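Local coordinates for uncharacterized protein (Bacteroides eggerthii DSM 20697, PDB 4ECO) that is of unknown function but folds as a leucine-rich repeat solenoid, an architecture that commonly serves to bind other proteins, at residues K580-L592 / I602-Y616. Residues are numbered along the deposited sequence; the frame is centred on the assembly and turned at random.
Sequences KVNEKITPNISVL and IDLSYVCPYIEAGMY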
loop_
_atom_site.group_PDB
_atom_site.type_symbol
_atom_site.label_atom_id
_atom_site.label_comp_id
_atom_site.label_asym_id
_atom_site.label_seq_id
_atom_site.Cartn_x
_atom_site.Cartn_y
_atom_site.Cartn_z
ATOM N N LYS A 580 19.783 36.785 -23.124
ATOM C CA LYS A 580 21.220 36.616 -23.318
ATOM C C LYS A 580 21.844 35.816 -22.168
ATOM O O LYS A 580 21.675 36.147 -20.983
ATOM C CB LYS A 580 21.914 37.999 -23.484
ATOM C CG LYS A 580 23.447 38.026 -23.633
ATOM C CD LYS A 580 23.991 37.529 -24.980
ATOM C CE LYS A 580 25.419 37.980 -25.237
ATOM N NZ LYS A 580 26.407 37.431 -24.257
ATOM N N VAL A 581 22.588 34.760 -22.568
ATOM C CA VAL A 581 23.360 33.863 -21.720
ATOM C C VAL A 581 24.830 34.197 -22.007
ATOM O O VAL A 581 25.322 33.929 -23.112
ATOM C CB VAL A 581 22.988 32.371 -21.947
ATOM C CG1 VAL A 581 23.792 31.457 -21.032
ATOM C CG2 VAL A 581 21.496 32.137 -21.743
ATOM N N ASN A 582 25.501 34.857 -21.042
ATOM C CA ASN A 582 26.875 35.338 -21.221
ATOM C C ASN A 582 27.883 34.216 -21.118
ATOM O O ASN A 582 28.699 34.092 -22.025
ATOM C CB ASN A 582 27.238 36.463 -20.221
ATOM C CG ASN A 582 26.469 37.765 -20.387
ATOM O OD1 ASN A 582 26.179 38.232 -21.503
ATOM N ND2 ASN A 582 26.153 38.407 -19.267
ATOM N N GLU A 583 27.875 33.441 -20.016
ATOM C CA GLU A 583 28.812 32.328 -19.789
ATOM C C GLU A 583 28.611 31.204 -20.807
ATOM O O GLU A 583 27.474 30.883 -21.161
ATOM C CB GLU A 583 28.658 31.751 -18.356
ATOM C CG GLU A 583 27.258 31.234 -17.995
ATOM C CD GLU A 583 26.996 30.978 -16.523
ATOM O OE1 GLU A 583 27.963 30.710 -15.776
ATOM O OE2 GLU A 583 25.815 31.028 -16.116
ATOM N N LYS A 584 29.712 30.610 -21.267
ATOM C CA LYS A 584 29.676 29.437 -22.136
ATOM C C LYS A 584 29.233 28.249 -21.297
ATOM O O LYS A 584 29.698 28.107 -20.163
ATOM C CB LYS A 584 31.041 29.175 -22.780
ATOM C CG LYS A 584 31.357 30.078 -23.952
ATOM C CD LYS A 584 32.698 29.697 -24.538
ATOM C CE LYS A 584 33.225 30.681 -25.549
ATOM N NZ LYS A 584 34.650 30.418 -25.861
ATOM N N ILE A 585 28.300 27.432 -21.809
ATOM C CA ILE A 585 27.820 26.270 -21.062
ATOM C C ILE A 585 28.967 25.281 -20.950
ATOM O O ILE A 585 29.722 25.092 -21.903
ATOM C CB ILE A 585 26.535 25.636 -21.678
ATOM C CG1 ILE A 585 25.423 26.696 -21.831
ATOM C CG2 ILE A 585 26.041 24.389 -20.884
ATOM C CD1 ILE A 585 24.949 27.416 -20.535
ATOM N N THR A 586 29.125 24.721 -19.748
ATOM C CA THR A 586 30.179 23.779 -19.391
ATOM C C THR A 586 29.692 22.327 -19.582
ATOM O O THR A 586 28.515 22.046 -19.345
ATOM C CB THR A 586 30.610 24.052 -17.954
ATOM O OG1 THR A 586 29.480 23.958 -17.070
ATOM C CG2 THR A 586 31.278 25.394 -17.808
ATOM N N PRO A 587 30.581 21.390 -19.976
ATOM C CA PRO A 587 30.140 19.994 -20.202
ATOM C C PRO A 587 29.604 19.257 -18.963
ATOM O O PRO A 587 28.881 18.261 -19.144
ATOM C CB PRO A 587 31.393 19.276 -20.704
ATOM C CG PRO A 587 32.516 20.190 -20.492
ATOM C CD PRO A 587 31.992 21.577 -20.352
ATOM N N ASN A 588 29.908 19.737 -17.729
ATOM C CA ASN A 588 29.421 19.093 -16.511
ATOM C C ASN A 588 27.902 19.216 -16.419
ATOM O O ASN A 588 27.278 18.316 -15.848
ATOM C CB ASN A 588 30.088 19.635 -15.247
ATOM C CG ASN A 588 29.832 18.785 -14.000
ATOM O OD1 ASN A 588 29.991 17.548 -13.988
ATOM N ND2 ASN A 588 29.436 19.432 -12.902
ATOM N N ILE A 589 27.284 20.265 -17.023
ATOM C CA ILE A 589 25.813 20.350 -17.040
ATOM C C ILE A 589 25.407 19.523 -18.263
ATOM O O ILE A 589 25.168 20.079 -19.333
ATOM C CB ILE A 589 25.296 21.822 -17.017
ATOM C CG1 ILE A 589 25.778 22.522 -15.714
ATOM C CG2 ILE A 589 23.753 21.887 -17.110
ATOM C CD1 ILE A 589 26.139 23.963 -15.808
ATOM N N SER A 590 25.450 18.171 -18.109
ATOM C CA SER A 590 25.246 17.146 -19.155
ATOM C C SER A 590 23.765 16.965 -19.537
ATOM O O SER A 590 23.488 16.362 -20.572
ATOM C CB SER A 590 25.844 15.806 -18.733
ATOM O OG SER A 590 25.430 15.399 -17.438
ATOM N N VAL A 591 22.821 17.502 -18.749
ATOM C CA VAL A 591 21.393 17.481 -19.094
ATOM C C VAL A 591 20.904 18.924 -19.023
ATOM O O VAL A 591 20.775 19.478 -17.931
ATOM C CB VAL A 591 20.517 16.524 -18.244
ATOM C CG1 VAL A 591 19.056 16.609 -18.678
ATOM C CG2 VAL A 591 21.013 15.087 -18.334
ATOM N N LEU A 592 20.694 19.553 -20.185
ATOM C CA LEU A 592 20.256 20.944 -20.234
ATOM C C LEU A 592 19.025 21.103 -21.105
ATOM O O LEU A 592 19.041 20.789 -22.299
ATOM C CB LEU A 592 21.401 21.835 -20.748
ATOM C CG LEU A 592 21.143 23.331 -20.951
ATOM C CD1 LEU A 592 20.961 24.080 -19.611
ATOM C CD2 LEU A 592 22.297 23.937 -21.694
ATOM N N ILE A 602 22.606 31.807 -26.515
ATOM C CA ILE A 602 23.468 30.890 -25.762
ATOM C C ILE A 602 24.584 30.302 -26.663
ATOM O O ILE A 602 24.353 29.973 -27.833
ATOM C CB ILE A 602 22.576 29.776 -25.123
ATOM C CG1 ILE A 602 23.290 28.992 -24.002
ATOM C CG2 ILE A 602 21.878 28.871 -26.159
ATOM C CD1 ILE A 602 22.323 28.268 -23.010
ATOM N N ASP A 603 25.802 30.201 -26.091
ATOM C CA ASP A 603 27.014 29.655 -26.703
ATOM C C ASP A 603 27.267 28.244 -26.153
ATOM O O ASP A 603 27.618 28.086 -24.980
ATOM C CB ASP A 603 28.203 30.593 -26.416
ATOM C CG ASP A 603 29.483 30.284 -27.184
ATOM O OD1 ASP A 603 29.673 29.119 -27.578
ATOM O OD2 ASP A 603 30.314 31.215 -27.365
ATOM N N LEU A 604 27.107 27.227 -26.999
ATOM C CA LEU A 604 27.281 25.824 -26.608
ATOM C C LEU A 604 28.587 25.217 -27.180
ATOM O O LEU A 604 28.683 23.992 -27.368
ATOM C CB LEU A 604 26.063 25.006 -27.069
ATOM C CG LEU A 604 24.702 25.397 -26.511
ATOM C CD1 LEU A 604 23.639 24.449 -26.990
ATOM C CD2 LEU A 604 24.692 25.368 -25.015
ATOM N N SER A 605 29.599 26.076 -27.418
ATOM C CA SER A 605 30.898 25.699 -27.990
ATOM C C SER A 605 31.571 24.549 -27.282
ATOM O O SER A 605 32.102 23.666 -27.957
ATOM C CB SER A 605 31.859 26.872 -27.955
ATOM O OG SER A 605 31.427 27.876 -28.851
ATOM N N TYR A 606 31.556 24.566 -25.936
ATOM C CA TYR A 606 32.237 23.596 -25.085
ATOM C C TYR A 606 31.500 22.278 -24.978
ATOM O O TYR A 606 32.142 21.239 -24.765
ATOM C CB TYR A 606 32.441 24.171 -23.664
ATOM C CG TYR A 606 33.370 25.368 -23.547
ATOM C CD1 TYR A 606 34.362 25.607 -24.497
ATOM C CD2 TYR A 606 33.328 26.197 -22.431
ATOM C CE1 TYR A 606 35.238 26.686 -24.374
ATOM C CE2 TYR A 606 34.221 27.261 -22.282
ATOM C CZ TYR A 606 35.172 27.504 -23.257
ATOM O OH TYR A 606 36.018 28.582 -23.115
ATOM N N VAL A 607 30.170 22.307 -25.105
ATOM C CA VAL A 607 29.356 21.095 -24.957
ATOM C C VAL A 607 29.174 20.394 -26.320
ATOM O O VAL A 607 28.792 19.225 -26.339
ATOM C CB VAL A 607 27.992 21.370 -24.263
ATOM C CG1 VAL A 607 28.203 21.946 -22.866
ATOM C CG2 VAL A 607 27.097 22.279 -25.092
ATOM N N CYS A 608 29.481 21.088 -27.441
ATOM C CA CYS A 608 29.311 20.555 -28.785
ATOM C C CYS A 608 30.031 19.193 -28.969
ATOM O O CYS A 608 29.352 18.234 -29.325
ATOM C CB CYS A 608 29.768 21.565 -29.826
ATOM S SG CYS A 608 29.530 21.011 -31.532
ATOM N N PRO A 609 31.361 19.026 -28.723
ATOM C CA PRO A 609 31.971 17.700 -28.939
ATOM C C PRO A 609 31.331 16.606 -28.094
ATOM O O PRO A 609 31.369 15.449 -28.493
ATOM C CB PRO A 609 33.432 17.905 -28.551
ATOM C CG PRO A 609 33.479 19.170 -27.811
ATOM C CD PRO A 609 32.394 20.017 -28.343
ATOM N N TYR A 610 30.705 16.974 -26.961
ATOM C CA TYR A 610 29.989 16.050 -26.089
ATOM C C TYR A 610 28.653 15.663 -26.705
ATOM O O TYR A 610 28.186 14.533 -26.531
ATOM C CB TYR A 610 29.784 16.677 -24.715
ATOM C CG TYR A 610 31.041 16.685 -23.869
ATOM C CD1 TYR A 610 31.972 17.733 -23.964
ATOM C CD2 TYR A 610 31.324 15.639 -22.992
ATOM C CE1 TYR A 610 33.142 17.735 -23.197
ATOM C CE2 TYR A 610 32.478 15.645 -22.207
ATOM C CZ TYR A 610 33.369 16.705 -22.296
ATOM O OH TYR A 610 34.473 16.704 -21.496
ATOM N N ILE A 611 28.034 16.606 -27.427
ATOM C CA ILE A 611 26.765 16.401 -28.115
ATOM C C ILE A 611 27.013 15.378 -29.244
ATOM O O ILE A 611 26.397 14.304 -29.235
ATOM C CB ILE A 611 26.194 17.769 -28.607
ATOM C CG1 ILE A 611 25.618 18.565 -27.407
ATOM C CG2 ILE A 611 25.129 17.591 -29.702
ATOM C CD1 ILE A 611 25.299 20.032 -27.650
ATOM N N GLU A 612 27.989 15.666 -30.131
ATOM C CA GLU A 612 28.379 14.823 -31.271
ATOM C C GLU A 612 28.793 13.404 -30.838
ATOM O O GLU A 612 28.507 12.453 -31.561
ATOM C CB GLU A 612 29.510 15.478 -32.058
ATOM C CG GLU A 612 29.089 16.777 -32.731
ATOM C CD GLU A 612 30.181 17.592 -33.398
ATOM O OE1 GLU A 612 31.246 17.797 -32.769
ATOM O OE2 GLU A 612 29.940 18.093 -34.522
ATOM N N ALA A 613 29.394 13.255 -29.639
ATOM C CA ALA A 613 29.818 11.966 -29.069
ATOM C C ALA A 613 28.653 11.199 -28.422
ATOM O O ALA A 613 28.844 10.061 -27.972
ATOM C CB ALA A 613 30.907 12.198 -28.033
ATOM N N GLY A 614 27.479 11.833 -28.346
ATOM C CA GLY A 614 26.302 11.270 -27.699
ATOM C C GLY A 614 26.485 11.195 -26.192
ATOM O O GLY A 614 25.894 10.338 -25.527
HETATM N N MSE A 615 27.311 12.101 -25.640
HETATM C CA MSE A 615 27.599 12.136 -24.214
HETATM C C MSE A 615 26.889 13.322 -23.512
HETATM O O MSE A 615 27.120 13.570 -22.313
HETATM C CB MSE A 615 29.118 12.199 -24.002
HETATM C CG MSE A 615 29.825 10.860 -24.270
HETATM SE SE MSE A 615 29.011 9.312 -23.369
HETATM C CE MSE A 615 29.331 9.697 -21.480
ATOM N N TYR A 616 25.983 13.996 -24.250
ATOM C CA TYR A 616 25.223 15.154 -23.800
ATOM C C TYR A 616 23.729 14.986 -24.103
ATOM O O TYR A 616 23.364 14.296 -25.062
ATOM C CB TYR A 616 25.772 16.402 -24.503
ATOM C CG TYR A 616 25.523 17.677 -23.742
ATOM C CD1 TYR A 616 26.362 18.065 -22.703
ATOM C CD2 TYR A 616 24.449 18.505 -24.062
ATOM C CE1 TYR A 616 26.126 19.231 -21.983
ATOM C CE2 TYR A 616 24.219 19.689 -23.366
ATOM C CZ TYR A 616 25.062 20.050 -22.327
ATOM O OH TYR A 616 24.824 21.191 -21.604
HETATM O O HOH W 1 26.349 31.389 -23.498
HETATM O O HOH W 2 29.660 26.164 -24.303
#
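I585 sits at the centre of this contact, its two branches working in different directions. CG1, set beside the backbone N and anti to the carbonyl carbon (chi1 -55°), packs against CD2 of L604 at 3.5 Å and also meets CD1 of I602. CG2 turns instead to CG1 of V607 and the hydroxyl of Y616. V581 extends this apolar layer by lying alongside I602, and L592 brings CB and CD2 near the Y616 hydroxyl. The hydroxyl of the buried Y616 donates a weak bond, 2.6 Å from OH to O of I589. V607 CB, from the same segment, lies over one face of the Y616 ring toward the rim, and S590 O comes from across the contact over the centre of the opposite face.

Direct backbone pairing is sparse: N of I585 reaches O of D603 at 3.3 Å in a weak though fairly straight bond. Two waters add bridges: one accepts from N of D603 and donates to O of V581 and E583; the other accepts from N of Y606 and donates to O of I585 and D603.

Toward the surface the packing opens into side chains laid over exposed aromatic rings. K584 and Y606 cross at about a right angle, the extended lysine chain bringing CD over one face of the ring, 3.8 Å from its centroid, in a CH-pi contact. NZ stays 4.7 Å from OD2 of D603, not in contact, though the opposite charges may still attract; OD1 accepts from N of S605 in an Asx turn. CB of P587 similarly rests over a face of Y610 on the helix 608-612, which the disulfide C608-C629 ties to the chain's C-terminal end. An aliphatic interior between successive coils, with parallel strands 591-593 and 617-619 side by side, is characteristic of a leucine-rich repeat solenoid.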